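PDB 3QC2: glycosyl hydrolase from Bacteroides ovatus, which is of unassigned specific function but belongs to a clan of carbohydrate-active proteins built on a five-bladed beta-propeller. Local coordinates for residues A[26-31]-A[345-350]; A[53-58]-A[325-330]; A[58-63]-A[330-335]; A[64-69]-A[86-91]; A[102-107]-A[157-162]. One frame throughout, in Å; residues are numbered along the deposited sequence.

How the interactions relate
All five contacts lie in or between what are probably three neighbouring blades of the beta-propeller. Interactions 2 and 3 follow one another along strands 52-61 and 324-332, share Ala58 and Val330, and have centres about 13 Å apart. Interaction 4 is the hairpin that pairs strand 64-72 with 84-91; its first strand lies next to 52-61, so it touches both. Interaction 1 joins a loop near the N-terminus to strand 346-352 and spans the four others in sequence. The centres of interactions 1 and 2 are about 10 Å apart. Interaction 5 is bonded to interaction 4 through Leu86, their centres about 13 Å apart. Early and late parts of the chain thus meet, consistent with closure of the propeller ring.

Interaction 1: residues A[26-31]-A[345-350]; sequences NPVISP and SKVGVA
Ser345 meets Pro31 where the loop 26-31 runs roughly antiparallel to strand 346-352, the outermost strand of the sheet 324-332, 335-342, 346-352, a propeller blade, and forms a classic beta bulge against it. The Ser345 carbonyl O lies 3.4 Å from Pro31 CD. Next, the methylene chain of Lys346 lies alongside the Pro27 ring, CD 3.7 Å from Pro27 CG, and a bend at its last torsion (chi4 -60°) turns NZ across Pro31. Val347 holds the bulge: its N donates to Ile29 O at 2.9 Å, while its O takes the more bent bond from Val28 N at 3.0 Å, so that Val28 and Ile29 both face this one residue. Its CG1 also touches Val28 CG2 at 3.6 Å. Gly348 passes close to the carboxamide of Asn26, a residue joined to Pro27 by a cis peptide bond. At Val349, CG1 meets Val28 CG1 at 3.5 Å, the side chains crossing at about a right angle. The pairing is consistent with ring closure. The Asn26 amide grips both backbone polar atoms of Val349: OD1 accepts from Val349 N at 2.9 Å, and ND2 donates, in the plane of its amide, to Val349 O at 2.9 Å.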
# COMPACT_ATOMS: atom_id res chain seq x y z
N ASN A 26 -18.81 -0.18 5.10
CA ASN A 26 -17.61 0.33 5.78
C ASN A 26 -17.82 0.73 7.23
O ASN A 26 -18.88 1.21 7.60
CB ASN A 26 -17.02 1.50 5.00
CG ASN A 26 -16.34 1.07 3.72
OD1 ASN A 26 -15.43 0.22 3.75
ND2 ASN A 26 -16.74 1.66 2.59
N PRO A 27 -16.79 0.52 8.07
CA PRO A 27 -15.47 -0.07 7.74
C PRO A 27 -15.57 -1.60 7.61
O PRO A 27 -16.35 -2.23 8.35
CB PRO A 27 -14.61 0.30 8.94
CG PRO A 27 -15.58 0.41 10.08
CD PRO A 27 -16.89 0.88 9.50
N VAL A 28 -14.81 -2.18 6.68
CA VAL A 28 -14.87 -3.65 6.45
C VAL A 28 -14.10 -4.46 7.52
O VAL A 28 -14.45 -5.62 7.80
CB VAL A 28 -14.36 -4.04 5.04
CG1 VAL A 28 -15.24 -3.41 3.98
CG2 VAL A 28 -12.90 -3.63 4.84
N ILE A 29 -13.06 -3.86 8.09
CA ILE A 29 -12.25 -4.51 9.12
C ILE A 29 -11.91 -3.49 10.20
O ILE A 29 -11.32 -2.46 9.92
CB ILE A 29 -10.96 -5.11 8.54
CG1 ILE A 29 -11.30 -6.22 7.52
CG2 ILE A 29 -10.08 -5.66 9.62
CD1 ILE A 29 -10.10 -6.78 6.79
N SER A 30 -12.30 -3.80 11.45
CA SER A 30 -12.04 -2.94 12.59
C SER A 30 -11.33 -3.73 13.68
O SER A 30 -11.32 -4.98 13.65
CB SER A 30 -13.35 -2.39 13.14
OG SER A 30 -14.00 -1.60 12.18
N PRO A 31 -10.71 -3.02 14.65
CA PRO A 31 -10.03 -3.71 15.75
C PRO A 31 -10.96 -4.63 16.59
O PRO A 31 -12.13 -4.29 16.80
CB PRO A 31 -9.50 -2.56 16.62
CG PRO A 31 -9.44 -1.39 15.73
CD PRO A 31 -10.51 -1.56 14.71
N SER A 345 -6.60 3.34 11.70
CA SER A 345 -7.24 2.44 12.67
C SER A 345 -8.23 1.40 12.10
O SER A 345 -8.50 0.42 12.75
CB SER A 345 -7.92 3.26 13.75
OG SER A 345 -8.99 3.98 13.23
N LYS A 346 -8.76 1.63 10.89
CA LYS A 346 -9.73 0.70 10.26
C LYS A 346 -9.39 0.49 8.76
O LYS A 346 -8.56 1.20 8.20
CB LYS A 346 -11.15 1.24 10.40
CG LYS A 346 -11.51 1.61 11.84
CD LYS A 346 -12.92 2.06 11.98
CE LYS A 346 -13.16 2.71 13.36
NZ LYS A 346 -12.90 1.78 14.48
N VAL A 347 -10.03 -0.50 8.14
CA VAL A 347 -9.85 -0.76 6.70
C VAL A 347 -11.15 -0.45 5.98
O VAL A 347 -12.21 -0.79 6.45
CB VAL A 347 -9.48 -2.23 6.40
CG1 VAL A 347 -9.45 -2.48 4.87
CG2 VAL A 347 -8.17 -2.59 7.03
N GLY A 348 -11.04 0.21 4.85
CA GLY A 348 -12.20 0.56 4.06
C GLY A 348 -12.08 0.05 2.65
O GLY A 348 -10.98 -0.29 2.19
N VAL A 349 -13.22 -0.00 1.96
CA VAL A 349 -13.28 -0.41 0.57
C VAL A 349 -14.11 0.60 -0.24
O VAL A 349 -15.03 1.21 0.28
CB VAL A 349 -13.90 -1.81 0.40
CG1 VAL A 349 -15.40 -1.80 0.83
CG2 VAL A 349 -13.75 -2.32 -1.05
N ALA A 350 -13.73 0.77 -1.50
CA ALA A 350 -14.45 1.65 -2.46
C ALA A 350 -14.34 0.93 -3.78
O ALA A 350 -13.33 0.31 -4.06
CB ALA A 350 -13.83 2.99 -2.52

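Interaction 2: residues A[53-58]-A[325-330]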
# COMPACT_ATOMS: atom_id res chain seq x y z
N THR A 53 -6.53 -1.82 12.93
CA THR A 53 -6.50 -2.76 11.78
C THR A 53 -6.60 -1.88 10.54
O THR A 53 -7.64 -1.37 10.24
CB THR A 53 -7.64 -3.81 11.83
OG1 THR A 53 -8.89 -3.15 11.91
CG2 THR A 53 -7.47 -4.73 13.02
N PHE A 54 -5.50 -1.72 9.81
CA PHE A 54 -5.48 -0.80 8.69
C PHE A 54 -4.44 -1.17 7.61
O PHE A 54 -4.11 -2.36 7.46
CB PHE A 54 -5.29 0.64 9.25
CG PHE A 54 -3.96 0.87 10.01
CD1 PHE A 54 -3.68 0.19 11.21
CD2 PHE A 54 -3.03 1.83 9.56
CE1 PHE A 54 -2.47 0.42 11.92
CE2 PHE A 54 -1.81 2.08 10.27
CZ PHE A 54 -1.54 1.37 11.44
N ASN A 55 -4.00 -0.16 6.81
CA ASN A 55 -2.99 -0.32 5.73
C ASN A 55 -2.90 -1.74 5.18
O ASN A 55 -1.94 -2.46 5.47
CB ASN A 55 -1.62 0.14 6.24
CG ASN A 55 -1.56 1.64 6.47
OD1 ASN A 55 -2.58 2.34 6.41
ND2 ASN A 55 -0.35 2.14 6.75
N PRO A 56 -3.88 -2.13 4.36
CA PRO A 56 -3.97 -3.50 3.87
C PRO A 56 -3.43 -3.77 2.47
O PRO A 56 -3.39 -2.88 1.63
CB PRO A 56 -5.46 -3.73 3.83
CG PRO A 56 -6.01 -2.33 3.36
CD PRO A 56 -5.02 -1.31 3.90
N ALA A 57 -3.05 -5.03 2.24
CA ALA A 57 -2.68 -5.51 0.94
C ALA A 57 -3.91 -6.27 0.46
O ALA A 57 -4.75 -6.69 1.28
CB ALA A 57 -1.49 -6.42 1.01
N ALA A 58 -4.03 -6.46 -0.83
CA ALA A 58 -5.19 -7.17 -1.37
C ALA A 58 -4.80 -7.89 -2.64
O ALA A 58 -3.99 -7.39 -3.42
CB ALA A 58 -6.33 -6.20 -1.64
N PHE A 325 -5.41 5.99 3.32
CA PHE A 325 -4.14 5.52 2.77
C PHE A 325 -4.40 4.28 1.87
O PHE A 325 -4.61 3.18 2.39
CB PHE A 325 -3.19 5.19 3.92
CG PHE A 325 -1.79 4.94 3.51
CD1 PHE A 325 -0.93 5.99 3.26
CD2 PHE A 325 -1.31 3.65 3.39
CE1 PHE A 325 0.39 5.78 2.88
CE2 PHE A 325 0.01 3.43 3.02
CZ PHE A 325 0.86 4.49 2.76
N ILE A 326 -4.41 4.49 0.54
CA ILE A 326 -4.69 3.39 -0.41
C ILE A 326 -3.49 2.48 -0.52
O ILE A 326 -2.34 2.94 -0.54
CB ILE A 326 -5.17 3.89 -1.83
CG1 ILE A 326 -4.11 4.74 -2.54
CG2 ILE A 326 -6.46 4.67 -1.69
CD1 ILE A 326 -4.50 5.10 -4.00
N GLU A 327 -3.75 1.18 -0.59
CA GLU A 327 -2.67 0.19 -0.58
C GLU A 327 -2.99 -1.17 -1.23
O GLU A 327 -2.07 -1.87 -1.68
CB GLU A 327 -2.26 -0.00 0.88
CG GLU A 327 -1.00 -0.80 1.13
CD GLU A 327 -0.54 -0.69 2.59
OE1 GLU A 327 -0.84 0.32 3.24
OE2 GLU A 327 0.13 -1.60 3.08
N GLY A 328 -4.28 -1.54 -1.26
CA GLY A 328 -4.72 -2.82 -1.87
C GLY A 328 -5.69 -2.55 -3.00
O GLY A 328 -6.49 -1.59 -2.95
N MSE A 329 -5.66 -3.41 -4.02
CA MSE A 329 -6.50 -3.21 -5.19
C MSE A 329 -6.68 -4.53 -5.96
O MSE A 329 -5.70 -5.21 -6.27
CB MSE A 329 -5.84 -2.16 -6.07
CG MSE A 329 -6.67 -1.62 -7.18
SE MSE A 329 -5.75 -0.07 -7.99
CE MSE A 329 -6.99 0.21 -9.45
N VAL A 330 -7.93 -4.90 -6.25
CA VAL A 330 -8.21 -6.16 -6.92
C VAL A 330 -9.26 -6.02 -8.02
O VAL A 330 -10.31 -5.43 -7.81
CB VAL A 330 -8.73 -7.24 -5.92
CG1 VAL A 330 -8.81 -8.59 -6.60
CG2 VAL A 330 -7.82 -7.34 -4.67
O HOH W 1 -3.49 -5.01 -4.58
O HOH W 2 -1.55 -4.85 -2.28
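Asn55 sits in the angle between Phe325 and Glu327, and here the two segments are closely packed. The extended Glu327 side chain, its CG anti to the backbone N (chi1 -170°), crosses Asn55 at about a right angle and brings OE1 to 3.1 Å from Asn55 CB. This oxygen lies at the edge of the Phe325 ring, in its plane, and is buried with no polar partner in the model; OE2 has a long, weak ion pair with Arg125. The Asn55 carboxamide crosses Phe325 obliquely, OD1 3.5 Å from Phe325 CD2 and the amide and ring planes 27° apart, while its ND2 is hydrogen-bonded to Asp123. Pro56 O touches Glu327 CB at 3.2 Å, beside a classic bulge in which Glu327 and Gly328 face Tyr339. Ala58 CB packs over Gly328 CA at 3.8 Å and against Val330 CG2 at 3.6 Å. The backbones themselves form no direct hydrogen bond, and on their looser side water takes over. One molecule links Ala58 N with Glu327 O, 3.1 Å from the latter; a second joins Ala58 O to Met329 N, 2.8 Å from that nitrogen. Strands 56-58 and 325-330 run nearly parallel, 19° apart, near the centre of the chain, an arrangement typical of the innermost strands of adjacent blades in a beta-propeller.

Interaction 3: residues A[58-63]-A[330-335]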
# COMPACT_ATOMS: atom_id res chain seq x y z
N ALA A 58 -4.03 -6.46 -0.83
CA ALA A 58 -5.19 -7.17 -1.37
C ALA A 58 -4.80 -7.89 -2.64
O ALA A 58 -3.99 -7.39 -3.42
CB ALA A 58 -6.33 -6.20 -1.64
N THR A 59 -5.36 -9.07 -2.83
CA THR A 59 -5.06 -9.84 -4.00
C THR A 59 -6.16 -10.86 -4.29
O THR A 59 -7.13 -10.96 -3.54
CB THR A 59 -3.68 -10.54 -3.86
OG1 THR A 59 -3.33 -11.18 -5.08
CG2 THR A 59 -3.69 -11.56 -2.71
N LEU A 60 -6.00 -11.60 -5.38
CA LEU A 60 -6.94 -12.62 -5.79
C LEU A 60 -6.35 -14.00 -5.51
O LEU A 60 -5.17 -14.25 -5.81
CB LEU A 60 -7.23 -12.48 -7.28
CG LEU A 60 -8.26 -13.42 -7.89
CD1 LEU A 60 -9.64 -13.18 -7.24
CD2 LEU A 60 -8.33 -13.24 -9.42
N TYR A 61 -7.17 -14.88 -4.92
CA TYR A 61 -6.76 -16.27 -4.60
C TYR A 61 -7.99 -17.18 -4.56
O TYR A 61 -8.92 -16.92 -3.82
CB TYR A 61 -6.02 -16.30 -3.25
CG TYR A 61 -5.50 -17.68 -2.82
CD1 TYR A 61 -4.39 -18.26 -3.44
CD2 TYR A 61 -6.10 -18.38 -1.76
CE1 TYR A 61 -3.90 -19.52 -3.03
CE2 TYR A 61 -5.62 -19.64 -1.34
CZ TYR A 61 -4.52 -20.19 -1.99
OH TYR A 61 -4.03 -21.42 -1.60
N ASN A 62 -7.97 -18.24 -5.38
CA ASN A 62 -9.08 -19.22 -5.44
C ASN A 62 -10.46 -18.61 -5.66
O ASN A 62 -11.42 -18.96 -4.97
CB ASN A 62 -9.10 -20.09 -4.16
CG ASN A 62 -8.15 -21.27 -4.24
OD1 ASN A 62 -7.10 -21.22 -4.91
ND2 ASN A 62 -8.53 -22.37 -3.57
N GLY A 63 -10.56 -17.69 -6.61
CA GLY A 63 -11.84 -17.02 -6.91
C GLY A 63 -12.37 -16.13 -5.78
O GLY A 63 -13.56 -15.81 -5.75
N VAL A 330 -7.93 -4.90 -6.25
CA VAL A 330 -8.21 -6.16 -6.92
C VAL A 330 -9.26 -6.02 -8.02
O VAL A 330 -10.31 -5.43 -7.81
CB VAL A 330 -8.73 -7.24 -5.92
CG1 VAL A 330 -8.81 -8.59 -6.60
CG2 VAL A 330 -7.82 -7.34 -4.67
N TYR A 331 -8.96 -6.57 -9.20
CA TYR A 331 -9.91 -6.61 -10.30
C TYR A 331 -10.70 -7.88 -10.08
O TYR A 331 -10.16 -8.99 -10.24
CB TYR A 331 -9.20 -6.61 -11.64
CG TYR A 331 -10.11 -6.51 -12.83
CD1 TYR A 331 -11.00 -5.45 -12.96
CD2 TYR A 331 -10.06 -7.45 -13.87
CE1 TYR A 331 -11.83 -5.34 -14.07
CE2 TYR A 331 -10.88 -7.35 -14.97
CZ TYR A 331 -11.77 -6.29 -15.07
OH TYR A 331 -12.59 -6.18 -16.16
N PHE A 332 -11.96 -7.74 -9.71
CA PHE A 332 -12.79 -8.87 -9.34
C PHE A 332 -14.18 -8.71 -9.90
O PHE A 332 -14.83 -7.70 -9.67
CB PHE A 332 -12.82 -8.96 -7.80
CG PHE A 332 -13.55 -10.16 -7.25
CD1 PHE A 332 -12.98 -11.44 -7.35
CD2 PHE A 332 -14.76 -10.01 -6.57
CE1 PHE A 332 -13.63 -12.55 -6.82
CE2 PHE A 332 -15.42 -11.13 -6.04
CZ PHE A 332 -14.85 -12.39 -6.16
N LYS A 333 -14.64 -9.72 -10.64
CA LYS A 333 -15.97 -9.70 -11.26
C LYS A 333 -16.20 -8.42 -12.07
O LYS A 333 -17.21 -7.73 -11.90
CB LYS A 333 -17.06 -9.91 -10.20
CG LYS A 333 -17.05 -11.32 -9.60
CD LYS A 333 -18.15 -11.51 -8.56
CE LYS A 333 -18.33 -13.01 -8.20
NZ LYS A 333 -19.38 -13.23 -7.14
N ASN A 334 -15.22 -8.10 -12.93
CA ASN A 334 -15.26 -6.93 -13.84
C ASN A 334 -15.32 -5.52 -13.18
O ASN A 334 -15.71 -4.55 -13.82
CB ASN A 334 -16.39 -7.11 -14.87
CG ASN A 334 -16.26 -8.42 -15.66
OD1 ASN A 334 -15.14 -8.89 -15.92
ND2 ASN A 334 -17.38 -8.99 -16.04
N LYS A 335 -14.93 -5.44 -11.90
CA LYS A 335 -14.89 -4.15 -11.17
C LYS A 335 -13.62 -4.07 -10.37
O LYS A 335 -13.00 -5.10 -10.08
CB LYS A 335 -16.09 -4.00 -10.23
CG LYS A 335 -17.45 -3.92 -10.93
CD LYS A 335 -18.58 -3.71 -9.91
CE LYS A 335 -19.97 -3.90 -10.55
NZ LYS A 335 -21.07 -3.73 -9.55
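With CG anti to the backbone N in both Leu60 (chi1 -177°) and Phe332 (chi1 -175°), the two side chains reach out from their strands toward each other and cross at about a right angle. Leu60 CD1 does the touching, 3.8 Å from Phe332 CD1 and slightly farther from CE1. The ring's edge also receives a carbonyl: Gly63 O lies in the ring plane, 3.4 Å from Phe332 CE1. Lys333 CG covers one face, and Ile65 of the neighbouring strand packs on the same ring. These are probably the C-terminal ends of the inner strands of adjacent propeller blades. The axes of 58-61 and 330-332 come within 6.8 Å, their directions 40° apart; no hydrogen bond crosses, and the join is made by side-chain packing, with the backbone atoms Thr59 N and Gly63 O touching side chains. Val330 sends CG2 to 3.5 Å from Thr59 N. Just past the contact, a type I' turn from Phe332 to Lys335 reverses the chain, closed by Lys335 N to Phe332 O at 3.2 Å, with Phe332 N bonded back to Lys335 O.

Interaction 4: residues A[64-69]-A[86-91]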
# COMPACT_ATOMS: atom_id res chain seq x y z
N GLU A 64 -11.49 -15.74 -4.85
CA GLU A 64 -11.87 -14.88 -3.71
C GLU A 64 -10.86 -13.79 -3.50
O GLU A 64 -9.70 -13.93 -3.86
CB GLU A 64 -11.94 -15.72 -2.43
CG GLU A 64 -13.06 -16.72 -2.39
CD GLU A 64 -13.12 -17.51 -1.08
OE1 GLU A 64 -12.12 -17.47 -0.31
OE2 GLU A 64 -14.15 -18.17 -0.82
N ILE A 65 -11.31 -12.69 -2.90
CA ILE A 65 -10.43 -11.59 -2.57
C ILE A 65 -9.84 -11.82 -1.18
O ILE A 65 -10.59 -11.98 -0.22
CB ILE A 65 -11.17 -10.25 -2.55
CG1 ILE A 65 -11.63 -9.88 -3.96
CG2 ILE A 65 -10.26 -9.13 -1.96
CD1 ILE A 65 -12.41 -8.59 -4.03
N VAL A 66 -8.51 -11.87 -1.09
CA VAL A 66 -7.82 -12.03 0.20
C VAL A 66 -7.16 -10.72 0.59
O VAL A 66 -6.52 -10.06 -0.24
CB VAL A 66 -6.75 -13.14 0.15
CG1 VAL A 66 -5.87 -13.11 1.39
CG2 VAL A 66 -7.41 -14.52 -0.01
N VAL A 67 -7.33 -10.33 1.84
CA VAL A 67 -6.73 -9.14 2.36
C VAL A 67 -5.82 -9.48 3.54
O VAL A 67 -6.19 -10.28 4.39
CB VAL A 67 -7.81 -8.11 2.83
CG1 VAL A 67 -7.22 -7.11 3.83
CG2 VAL A 67 -8.44 -7.39 1.63
N LEU A 68 -4.62 -8.91 3.53
CA LEU A 68 -3.72 -8.99 4.68
C LEU A 68 -3.68 -7.59 5.25
O LEU A 68 -3.26 -6.65 4.57
CB LEU A 68 -2.32 -9.47 4.32
CG LEU A 68 -2.14 -10.99 4.31
CD1 LEU A 68 -2.90 -11.61 3.20
CD2 LEU A 68 -0.67 -11.32 4.21
N TYR A 69 -4.13 -7.45 6.49
CA TYR A 69 -4.22 -6.15 7.13
C TYR A 69 -3.20 -5.97 8.25
O TYR A 69 -2.92 -6.90 9.00
CB TYR A 69 -5.64 -5.91 7.68
CG TYR A 69 -6.17 -6.98 8.64
CD1 TYR A 69 -6.83 -8.11 8.17
CD2 TYR A 69 -6.02 -6.84 10.02
CE1 TYR A 69 -7.34 -9.09 9.06
CE2 TYR A 69 -6.51 -7.81 10.91
CZ TYR A 69 -7.17 -8.93 10.42
OH TYR A 69 -7.66 -9.87 11.28
N LEU A 86 0.51 -9.01 10.53
CA LEU A 86 -0.47 -9.03 9.44
C LEU A 86 -1.57 -10.05 9.66
O LEU A 86 -1.30 -11.25 9.82
CB LEU A 86 0.20 -9.28 8.10
CG LEU A 86 1.35 -8.33 7.71
CD1 LEU A 86 1.80 -8.64 6.31
CD2 LEU A 86 0.96 -6.88 7.82
N GLY A 87 -2.80 -9.55 9.68
CA GLY A 87 -3.99 -10.39 9.80
C GLY A 87 -4.38 -10.86 8.42
O GLY A 87 -3.99 -10.26 7.42
N TYR A 88 -5.16 -11.94 8.37
CA TYR A 88 -5.60 -12.56 7.11
C TYR A 88 -7.13 -12.59 7.07
O TYR A 88 -7.76 -12.96 8.04
CB TYR A 88 -5.04 -13.99 7.03
CG TYR A 88 -5.47 -14.84 5.81
CD1 TYR A 88 -6.72 -15.45 5.77
CD2 TYR A 88 -4.59 -15.06 4.74
CE1 TYR A 88 -7.11 -16.24 4.67
CE2 TYR A 88 -4.96 -15.84 3.65
CZ TYR A 88 -6.22 -16.43 3.62
OH TYR A 88 -6.58 -17.20 2.54
N ALA A 89 -7.71 -12.18 5.94
CA ALA A 89 -9.16 -12.15 5.75
C ALA A 89 -9.49 -12.49 4.30
O ALA A 89 -8.75 -12.11 3.39
CB ALA A 89 -9.71 -10.82 6.09
N THR A 90 -10.59 -13.20 4.10
CA THR A 90 -11.02 -13.60 2.76
C THR A 90 -12.45 -13.12 2.51
O THR A 90 -13.24 -12.98 3.45
CB THR A 90 -10.93 -15.15 2.59
OG1 THR A 90 -11.17 -15.50 1.22
CG2 THR A 90 -11.91 -15.87 3.49
N SER A 91 -12.78 -12.87 1.24
CA SER A 91 -14.12 -12.40 0.86
C SER A 91 -14.58 -12.96 -0.48
O SER A 91 -13.78 -13.12 -1.41
CB SER A 91 -14.14 -10.89 0.80
OG SER A 91 -15.40 -10.41 0.32
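Tyr69 folds its ring back over Gly87. Its chi1 of 56° puts CG in the crowded position between the backbone N and carbonyl carbon, and from CB, which touches Val347, the ring turns across the hairpin. CG lies 4.1 Å from Gly87 O and CD1 3.6 Å from the same oxygen; CE1 reaches Gly87 C at 3.5 Å, with Ala89 CB at the ring's edge. CD2 and CE2 lie by Gly87 CA, CE2 at 3.8 Å. CZ stands 3.6 Å from Gly87 CA, which makes a CH-pi contact over the ring face, 3.6 Å from the centroid. The tip OH is hydrogen-bonded to Glu49 and Arg99. Tyr69 and Gly87 are bonded both ways, as are Val67 with Ala89 and Ile65 with Ser91, a regular antiparallel ladder. On the other face of the sheet, Tyr88 CE2 touches Val66 CG1 at 3.7 Å. This hairpin is the middle of a four-stranded blade, between strands 52-61 and 98-99; Leu68 and Leu86 pack on strand 134-141, while Ile65 meets strand 335-342.

Interaction 5: residues A[102-107]-A[157-162]; sequences TPVFYP and KDWTKH
Val104 approaches Lys157 through CG1, 4.2 Å from Lys157 CG, as the two side chains pass obliquely. The Lys157 ammonium group is paired with Glu100 and lies on Tyr88 as a cation-pi contact. The carbonyl oxygens Val104 O and Lys157 O are two acceptors 3.4 Å apart; a water lies 2.7 Å from Val104 O and also bonds Lys157 O, which probably offsets their closeness. Val104 O also lies at the edge of the Trp159 ring. Phe105, with CG anti to the backbone N (chi1 -166°), turns its ring against both Trp159 and Lys161. Its edge points at the face of Trp159 in an offset edge-to-face pair, planes at 71° and centroids of the Phe105 ring and the Trp159 five-membered ring 5.2 Å apart; Phe105 CD1 touches Trp159 CB at 3.6 Å. Phe105 CE1 rests on Lys161 CE at 3.7 Å, and the ammonium group attracts the ring at most weakly. Tyr106 then contributes its backbone: Lys161 NZ donates to Tyr106 O at 2.7 Å, meeting it from above the carbonyl plane. The same extended lysine continues into salt bridges with Glu116 and Asp110, so three oxygens grip its tip. Val104 and Phe105 both face Leu86 of strand 84-91, a classic beta bulge, while Lys161 lies on strand 160-164: side-chain packing between adjacent blades of a beta-propeller.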
# COMPACT_ATOMS: atom_id res chain seq x y z
N THR A 102 -5.85 -15.34 14.34
CA THR A 102 -4.42 -15.22 14.64
C THR A 102 -3.70 -14.63 13.40
O THR A 102 -4.14 -14.85 12.27
CB THR A 102 -3.82 -16.58 15.03
OG1 THR A 102 -3.94 -17.50 13.94
CG2 THR A 102 -4.55 -17.17 16.27
N PRO A 103 -2.60 -13.88 13.61
CA PRO A 103 -1.88 -13.29 12.47
C PRO A 103 -1.13 -14.34 11.65
O PRO A 103 -0.70 -15.34 12.20
CB PRO A 103 -0.89 -12.31 13.14
CG PRO A 103 -0.63 -12.89 14.48
CD PRO A 103 -1.88 -13.66 14.89
N VAL A 104 -0.98 -14.09 10.35
CA VAL A 104 -0.27 -15.03 9.46
C VAL A 104 1.15 -14.59 9.15
O VAL A 104 1.92 -15.36 8.56
CB VAL A 104 -1.03 -15.23 8.13
CG1 VAL A 104 -2.40 -15.87 8.40
CG2 VAL A 104 -1.18 -13.92 7.37
N PHE A 105 1.51 -13.36 9.53
CA PHE A 105 2.84 -12.84 9.28
C PHE A 105 3.21 -11.93 10.44
O PHE A 105 2.50 -11.00 10.76
CB PHE A 105 2.86 -12.10 7.94
CG PHE A 105 4.24 -11.81 7.43
CD1 PHE A 105 5.03 -12.85 6.91
CD2 PHE A 105 4.75 -10.50 7.42
CE1 PHE A 105 6.34 -12.58 6.42
CE2 PHE A 105 6.04 -10.23 6.93
CZ PHE A 105 6.84 -11.28 6.43
N TYR A 106 4.34 -12.23 11.07
CA TYR A 106 4.78 -11.49 12.25
C TYR A 106 6.28 -11.67 12.51
O TYR A 106 6.90 -12.56 11.94
CB TYR A 106 3.97 -11.99 13.46
CG TYR A 106 3.88 -13.51 13.53
CD1 TYR A 106 4.86 -14.25 14.20
CD2 TYR A 106 2.83 -14.21 12.91
CE1 TYR A 106 4.79 -15.64 14.27
CE2 TYR A 106 2.76 -15.60 12.97
CZ TYR A 106 3.74 -16.31 13.65
OH TYR A 106 3.69 -17.68 13.72
N PRO A 107 6.87 -10.81 13.37
CA PRO A 107 8.28 -11.00 13.72
C PRO A 107 8.40 -12.25 14.59
O PRO A 107 7.53 -12.51 15.43
CB PRO A 107 8.63 -9.73 14.50
CG PRO A 107 7.34 -9.21 14.98
CD PRO A 107 6.33 -9.57 13.95
N LYS A 157 -0.53 -17.67 3.41
CA LYS A 157 -0.46 -17.97 4.87
C LYS A 157 0.96 -18.37 5.32
O LYS A 157 1.46 -17.88 6.34
CB LYS A 157 -1.46 -19.07 5.28
CG LYS A 157 -2.94 -18.60 5.27
CD LYS A 157 -3.88 -19.64 5.94
CE LYS A 157 -5.31 -19.10 6.08
NZ LYS A 157 -6.26 -20.07 6.71
N ASP A 158 1.61 -19.25 4.55
CA ASP A 158 2.97 -19.71 4.85
C ASP A 158 3.96 -18.87 4.05
O ASP A 158 4.21 -19.15 2.87
CB ASP A 158 3.10 -21.18 4.50
CG ASP A 158 2.12 -22.05 5.27
OD1 ASP A 158 1.83 -21.73 6.46
OD2 ASP A 158 1.64 -23.05 4.70
N TRP A 159 4.52 -17.86 4.70
CA TRP A 159 5.45 -16.91 4.04
C TRP A 159 6.91 -17.21 4.26
O TRP A 159 7.30 -17.70 5.33
CB TRP A 159 5.16 -15.50 4.52
CG TRP A 159 3.83 -15.04 4.13
CD1 TRP A 159 2.67 -15.19 4.83
CD2 TRP A 159 3.48 -14.37 2.91
NE1 TRP A 159 1.62 -14.64 4.13
CE2 TRP A 159 2.09 -14.13 2.94
CE3 TRP A 159 4.21 -13.95 1.79
CZ2 TRP A 159 1.42 -13.49 1.91
CZ3 TRP A 159 3.54 -13.30 0.76
CH2 TRP A 159 2.16 -13.08 0.83
N THR A 160 7.73 -16.90 3.25
CA THR A 160 9.17 -17.06 3.32
C THR A 160 9.77 -15.66 3.30
O THR A 160 9.57 -14.92 2.34
CB THR A 160 9.72 -17.85 2.14
OG1 THR A 160 9.07 -19.11 2.07
CG2 THR A 160 11.24 -18.07 2.31
N LYS A 161 10.50 -15.30 4.36
CA LYS A 161 11.12 -13.99 4.47
C LYS A 161 12.47 -14.00 3.77
O LYS A 161 13.33 -14.83 4.09
CB LYS A 161 11.29 -13.61 5.93
CG LYS A 161 9.97 -13.60 6.75
CD LYS A 161 10.20 -13.17 8.19
CE LYS A 161 8.91 -13.12 8.99
NZ LYS A 161 9.13 -12.60 10.38
N HIS A 162 12.66 -13.09 2.82
CA HIS A 162 13.91 -13.01 2.06
C HIS A 162 14.76 -11.80 2.47
O HIS A 162 15.84 -11.60 1.91
CB HIS A 162 13.60 -12.95 0.57
CG HIS A 162 12.84 -14.14 0.06
ND1 HIS A 162 13.47 -15.30 -0.33
CD2 HIS A 162 11.52 -14.33 -0.14
CE1 HIS A 162 12.55 -16.17 -0.74
NE2 HIS A 162 11.36 -15.60 -0.63
O HOH W 3 2.11 -18.05 8.98